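Long-range contacts in catalase (Exiguobacterium oxidotolerans, PDB 2J2M), which catalyses the breakdown of hydrogen peroxide to water and oxygen at a haem iron, probably as the tetramer usual for catalases: residues D259-L265 against I289-G295; W284-V288 against E426-R430. All coordinates share one frame; numbering follows the deposited sequence.

Contact 1 (D259-L265 against I289-G295); sequences DLFVQVL and IPFQHVG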
# COMPACT_ATOMS: atom_id res chain seq x y z
N ASP A 259 -13.41 33.01 -18.75
CA ASP A 259 -13.24 34.15 -17.85
C ASP A 259 -13.60 33.86 -16.38
O ASP A 259 -14.60 33.20 -16.10
CB ASP A 259 -13.98 35.36 -18.40
CG ASP A 259 -13.41 35.81 -19.72
OD1 ASP A 259 -13.86 35.28 -20.75
OD2 ASP A 259 -12.49 36.64 -19.73
N LEU A 260 -12.77 34.34 -15.47
CA LEU A 260 -13.02 34.22 -14.01
C LEU A 260 -13.66 35.49 -13.42
O LEU A 260 -13.11 36.58 -13.54
CB LEU A 260 -11.73 33.89 -13.25
CG LEU A 260 -11.80 33.69 -11.73
CD1 LEU A 260 -12.52 32.38 -11.35
CD2 LEU A 260 -10.40 33.68 -11.13
N PHE A 261 -14.82 35.32 -12.80
CA PHE A 261 -15.50 36.40 -12.13
C PHE A 261 -15.61 36.05 -10.64
O PHE A 261 -15.51 34.88 -10.23
CB PHE A 261 -16.90 36.62 -12.70
CG PHE A 261 -16.94 37.09 -14.14
CD1 PHE A 261 -17.20 38.42 -14.44
CD2 PHE A 261 -16.78 36.18 -15.20
CE1 PHE A 261 -17.27 38.87 -15.76
CE2 PHE A 261 -16.83 36.61 -16.54
CZ PHE A 261 -17.08 37.96 -16.82
N VAL A 262 -15.83 37.10 -9.84
CA VAL A 262 -15.90 36.98 -8.41
C VAL A 262 -17.16 37.67 -7.91
O VAL A 262 -17.48 38.76 -8.34
CB VAL A 262 -14.60 37.52 -7.72
CG1 VAL A 262 -14.44 39.04 -7.89
CG2 VAL A 262 -14.56 37.15 -6.24
N GLN A 263 -17.89 37.00 -7.02
CA GLN A 263 -18.99 37.62 -6.28
C GLN A 263 -18.57 37.87 -4.83
O GLN A 263 -18.01 36.99 -4.17
CB GLN A 263 -20.25 36.75 -6.33
CG GLN A 263 -20.93 36.75 -7.69
CD GLN A 263 -22.01 35.71 -7.75
OE1 GLN A 263 -21.74 34.52 -7.70
NE2 GLN A 263 -23.26 36.15 -7.83
N VAL A 264 -18.87 39.08 -4.37
CA VAL A 264 -18.43 39.57 -3.07
C VAL A 264 -19.62 39.97 -2.18
O VAL A 264 -20.47 40.78 -2.55
CB VAL A 264 -17.45 40.75 -3.22
CG1 VAL A 264 -16.96 41.22 -1.86
CG2 VAL A 264 -16.26 40.34 -4.10
N LEU A 265 -19.62 39.38 -1.00
CA LEU A 265 -20.67 39.55 -0.02
C LEU A 265 -20.02 39.87 1.31
O LEU A 265 -19.26 39.06 1.85
CB LEU A 265 -21.47 38.24 0.12
CG LEU A 265 -22.51 38.23 1.25
CD1 LEU A 265 -23.69 39.21 1.01
CD2 LEU A 265 -23.02 36.81 1.47
N ILE A 289 -26.16 39.55 -6.59
CA ILE A 289 -24.75 39.85 -6.36
C ILE A 289 -23.92 39.80 -7.67
O ILE A 289 -23.67 38.72 -8.22
CB ILE A 289 -24.12 38.96 -5.25
CG1 ILE A 289 -24.79 39.22 -3.90
CG2 ILE A 289 -22.60 39.23 -5.12
CD1 ILE A 289 -24.43 38.24 -2.85
N PRO A 290 -23.45 40.98 -8.13
CA PRO A 290 -22.81 41.10 -9.45
C PRO A 290 -21.53 40.26 -9.57
O PRO A 290 -20.84 40.01 -8.57
CB PRO A 290 -22.46 42.60 -9.55
CG PRO A 290 -23.27 43.28 -8.48
CD PRO A 290 -23.49 42.26 -7.39
N PHE A 291 -21.23 39.81 -10.79
CA PHE A 291 -19.95 39.19 -11.13
C PHE A 291 -18.94 40.32 -11.37
O PHE A 291 -19.26 41.33 -11.99
CB PHE A 291 -20.07 38.35 -12.42
CG PHE A 291 -20.89 37.06 -12.30
CD1 PHE A 291 -21.73 36.80 -11.21
CD2 PHE A 291 -20.84 36.11 -13.33
CE1 PHE A 291 -22.50 35.60 -11.14
CE2 PHE A 291 -21.60 34.93 -13.27
CZ PHE A 291 -22.44 34.67 -12.17
N GLN A 292 -17.73 40.18 -10.85
CA GLN A 292 -16.70 41.16 -11.16
C GLN A 292 -15.54 40.43 -11.81
O GLN A 292 -15.01 39.48 -11.23
CB GLN A 292 -16.23 41.90 -9.90
CG GLN A 292 -17.36 42.51 -9.07
CD GLN A 292 -16.84 43.31 -7.92
OE1 GLN A 292 -15.95 44.15 -8.08
NE2 GLN A 292 -17.35 43.03 -6.73
N HIS A 293 -15.17 40.87 -13.01
CA HIS A 293 -14.13 40.22 -13.81
C HIS A 293 -12.79 40.19 -13.10
O HIS A 293 -12.37 41.21 -12.55
CB HIS A 293 -13.99 40.92 -15.16
CG HIS A 293 -13.24 40.13 -16.18
ND1 HIS A 293 -12.05 40.55 -16.73
CD2 HIS A 293 -13.50 38.92 -16.73
CE1 HIS A 293 -11.62 39.65 -17.59
NE2 HIS A 293 -12.48 38.65 -17.62
N VAL A 294 -12.14 39.03 -13.09
CA VAL A 294 -10.81 38.87 -12.49
C VAL A 294 -9.74 38.69 -13.60
O VAL A 294 -8.71 39.36 -13.63
CB VAL A 294 -10.76 37.63 -11.53
CG1 VAL A 294 -9.32 37.34 -11.07
CG2 VAL A 294 -11.68 37.81 -10.34
N GLY A 295 -10.01 37.75 -14.50
CA GLY A 295 -9.04 37.38 -15.52
C GLY A 295 -9.58 36.28 -16.38
O GLY A 295 -10.79 36.03 -16.42
O HOH W 1 -19.74 41.36 -6.60
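I289, F261 and Q263 bury more surface than any other residues where D259-L265 meets I289-G295, and each engages its partner differently. F261 lies among the side chains of the opposing segment: its CD1 touches F291 CB at 3.5 Å, and one face of its ring receives the edge of the H293 imidazole, an edge-to-face pair with planes 65° apart. H293 CG is anti to the backbone N (chi1 -164°), which swings the imidazole toward D259, beside the G295 end of the pair. There H293 NE2 donates to D259 OD2 (2.9 Å), meeting the oxygen on its anti side; OD2 lies near the imidazole plane, but the carboxylate itself is turned well away from it.

Q263 reaches beyond the regular ladder. Its NE2 gives a nearly straight bond to I289 O (2.6 Å, 169° at the hydrogen) lying in the amide plane, and its CD rests on F291 CE1 at 3.4 Å. R216 of strand 210-219 binds OE1, and NE2 also reaches W284 O, so bonds at both polar atoms fix the rotation of the amide. I289 adds the apolar counterpart, with CG2 against Q263 CB (3.6 Å) and CD1 against L265 CD1.

Between these groups runs an antiparallel ladder. V262 and Q292 form a hydrogen-bonded pair with two reciprocal bonds, whereas V294 and G295 both face L260 in a classic beta bulge: V294 N binds L260 O at 2.7 Å, and G295 N adds a weak bond to the same oxygen. A water bridges P290 O and Q292 NE2, the latter also bonded to Y75. Backbone bonds thus set the register of two neighbouring strands in the catalase sheet, while the buried Q263 amide, with both of its polar atoms engaged, extends polar pairing into the loop-like entry at I289.

Contact 2 (W284-V288 against E426-R430); sequences WFEDV and EVYRR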
# COMPACT_ATOMS: atom_id res chain seq x y z
N TRP A 284 -26.11 32.31 -5.55
CA TRP A 284 -26.06 33.77 -5.43
C TRP A 284 -26.32 34.24 -6.82
O TRP A 284 -25.40 34.24 -7.65
CB TRP A 284 -24.68 34.29 -5.04
CG TRP A 284 -24.20 33.99 -3.68
CD1 TRP A 284 -24.79 33.17 -2.75
CD2 TRP A 284 -23.00 34.47 -3.10
NE1 TRP A 284 -24.01 33.12 -1.61
CE2 TRP A 284 -22.91 33.92 -1.79
CE3 TRP A 284 -21.99 35.35 -3.53
CZ2 TRP A 284 -21.84 34.19 -0.94
CZ3 TRP A 284 -20.93 35.62 -2.68
CH2 TRP A 284 -20.86 35.03 -1.40
N PHE A 285 -27.55 34.64 -7.06
CA PHE A 285 -27.97 35.06 -8.39
C PHE A 285 -27.17 36.29 -8.81
O PHE A 285 -26.91 37.16 -7.98
CB PHE A 285 -29.47 35.33 -8.41
CG PHE A 285 -30.31 34.12 -8.09
CD1 PHE A 285 -31.29 34.18 -7.10
CD2 PHE A 285 -30.15 32.92 -8.79
CE1 PHE A 285 -32.12 33.06 -6.82
CE2 PHE A 285 -30.95 31.80 -8.50
CZ PHE A 285 -31.94 31.88 -7.51
N GLU A 286 -26.76 36.34 -10.08
CA GLU A 286 -25.98 37.46 -10.60
C GLU A 286 -26.77 38.74 -10.42
O GLU A 286 -26.20 39.83 -10.23
CB GLU A 286 -25.60 37.26 -12.07
CG GLU A 286 -24.84 38.46 -12.66
CD GLU A 286 -24.20 38.19 -14.01
OE1 GLU A 286 -24.55 37.19 -14.67
OE2 GLU A 286 -23.33 38.99 -14.42
N ASP A 287 -28.09 38.57 -10.46
CA ASP A 287 -29.10 39.59 -10.20
C ASP A 287 -28.95 40.22 -8.82
O ASP A 287 -29.19 41.42 -8.65
CB ASP A 287 -30.50 38.94 -10.24
CG ASP A 287 -31.19 39.15 -11.56
OD1 ASP A 287 -31.84 38.19 -12.05
OD2 ASP A 287 -31.07 40.26 -12.13
N VAL A 288 -28.62 39.40 -7.84
CA VAL A 288 -28.57 39.91 -6.48
C VAL A 288 -27.14 40.29 -6.09
O VAL A 288 -26.95 41.26 -5.36
CB VAL A 288 -29.33 39.02 -5.43
CG1 VAL A 288 -30.49 38.24 -6.09
CG2 VAL A 288 -28.39 38.09 -4.68
N GLU A 426 -37.64 29.58 -7.18
CA GLU A 426 -37.10 30.73 -7.92
C GLU A 426 -36.25 30.28 -9.10
O GLU A 426 -36.40 30.82 -10.20
CB GLU A 426 -36.25 31.63 -7.01
CG GLU A 426 -37.01 32.28 -5.85
CD GLU A 426 -36.07 33.00 -4.91
OE1 GLU A 426 -35.63 34.12 -5.26
OE2 GLU A 426 -35.76 32.44 -3.83
N VAL A 427 -35.38 29.30 -8.88
CA VAL A 427 -34.58 28.72 -9.98
C VAL A 427 -35.50 28.18 -11.08
O VAL A 427 -35.27 28.48 -12.26
CB VAL A 427 -33.56 27.62 -9.52
CG1 VAL A 427 -32.95 26.88 -10.73
CG2 VAL A 427 -32.44 28.23 -8.63
N TYR A 428 -36.54 27.43 -10.71
CA TYR A 428 -37.47 26.97 -11.74
C TYR A 428 -38.07 28.14 -12.56
O TYR A 428 -38.04 28.12 -13.81
CB TYR A 428 -38.59 26.10 -11.15
CG TYR A 428 -39.59 25.62 -12.18
CD1 TYR A 428 -40.85 26.22 -12.32
CD2 TYR A 428 -39.26 24.58 -13.06
CE1 TYR A 428 -41.75 25.78 -13.28
CE2 TYR A 428 -40.14 24.13 -14.00
CZ TYR A 428 -41.39 24.73 -14.12
OH TYR A 428 -42.26 24.27 -15.08
N ARG A 429 -38.58 29.15 -11.86
CA ARG A 429 -39.26 30.27 -12.52
C ARG A 429 -38.32 31.19 -13.30
O ARG A 429 -38.75 31.87 -14.23
CB ARG A 429 -40.14 31.06 -11.53
CG ARG A 429 -41.41 30.29 -11.14
CD ARG A 429 -42.25 30.98 -10.08
NE ARG A 429 -41.52 31.22 -8.83
CZ ARG A 429 -41.51 30.39 -7.79
NH1 ARG A 429 -40.82 30.72 -6.70
NH2 ARG A 429 -42.17 29.22 -7.83
N ARG A 430 -37.03 31.18 -12.96
CA ARG A 430 -36.01 31.89 -13.74
C ARG A 430 -35.66 31.24 -15.10
O ARG A 430 -35.00 31.86 -15.92
CB ARG A 430 -34.75 32.08 -12.89
CG ARG A 430 -34.84 33.28 -11.96
CD ARG A 430 -33.96 33.09 -10.76
NE ARG A 430 -33.89 34.29 -9.91
CZ ARG A 430 -33.08 35.33 -10.12
NH1 ARG A 430 -32.24 35.34 -11.16
NH2 ARG A 430 -33.10 36.35 -9.28
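R430 lays its guanidinium flat on the ring of F285, and its chain can be followed outward from helix 422-430 to the loop at W284-V288. CB points toward the loop, and from CG to NE the chain is extended, which spans the gap between two backbones whose closest CA atoms, those of F285 and V427, are 9.3 Å apart. CD is the first atom to meet the aromatic ring, as a CH-pi contact 4.1 Å from the F285 centroid. NE follows over the centre of that ring. CZ then sits above F285 CG at 3.6 Å, with the two planes only 11° apart, so the group stacks and forms a cation-pi pair at the same time. At the tip NH2 lies over F285 CD1 at 3.6 Å, and NH1, still above the ring, also meets D287 OD1 (3.0 Å) in a salt bridge. The bond is bent, 136° at the hydrogen, and it uses the anti lone pair of OD1, an atom tilted out of the guanidinium plane.

F285 is held from a second direction as well. V427 CG2 comes in at the edge of its ring, 3.9 Å from F285 CZ, and E426 OE1 approaches CE1 obliquely. V427 in turn packs on N175 and H179 of helix 174-180, so the residue at the ring's edge also belongs to a helix-helix contact. D287 and R430 are both exposed, so their charge pair is probably weakened by solvent. Planar stacking of arginine on an aromatic ring, with a carboxylate at its tip, is a recurrent surface motif; here it joins the loop before strand 292-302 of the catalase beta domain to the C-terminal helical region.

How the contacts relate
Contacts 1 and 2 alternate along the chain: D259-L265 comes first, then W284-V288, then I289-G295, which follows it directly, and finally E426-R430, far downstream. Their centres lie about 16 Å apart, on the same side of the chain's centre. Contact 1 belongs to the antiparallel sheet of the beta barrel, whereas contact 2 reaches from the loop joining the same two strands to the helices near the C-terminus. The two meet directly where Q263 NE2 probably bonds W284 O at 2.9 Å and F291 packs on E286. One strand connection therefore ties the barrel to the C-terminal helical region at its surface.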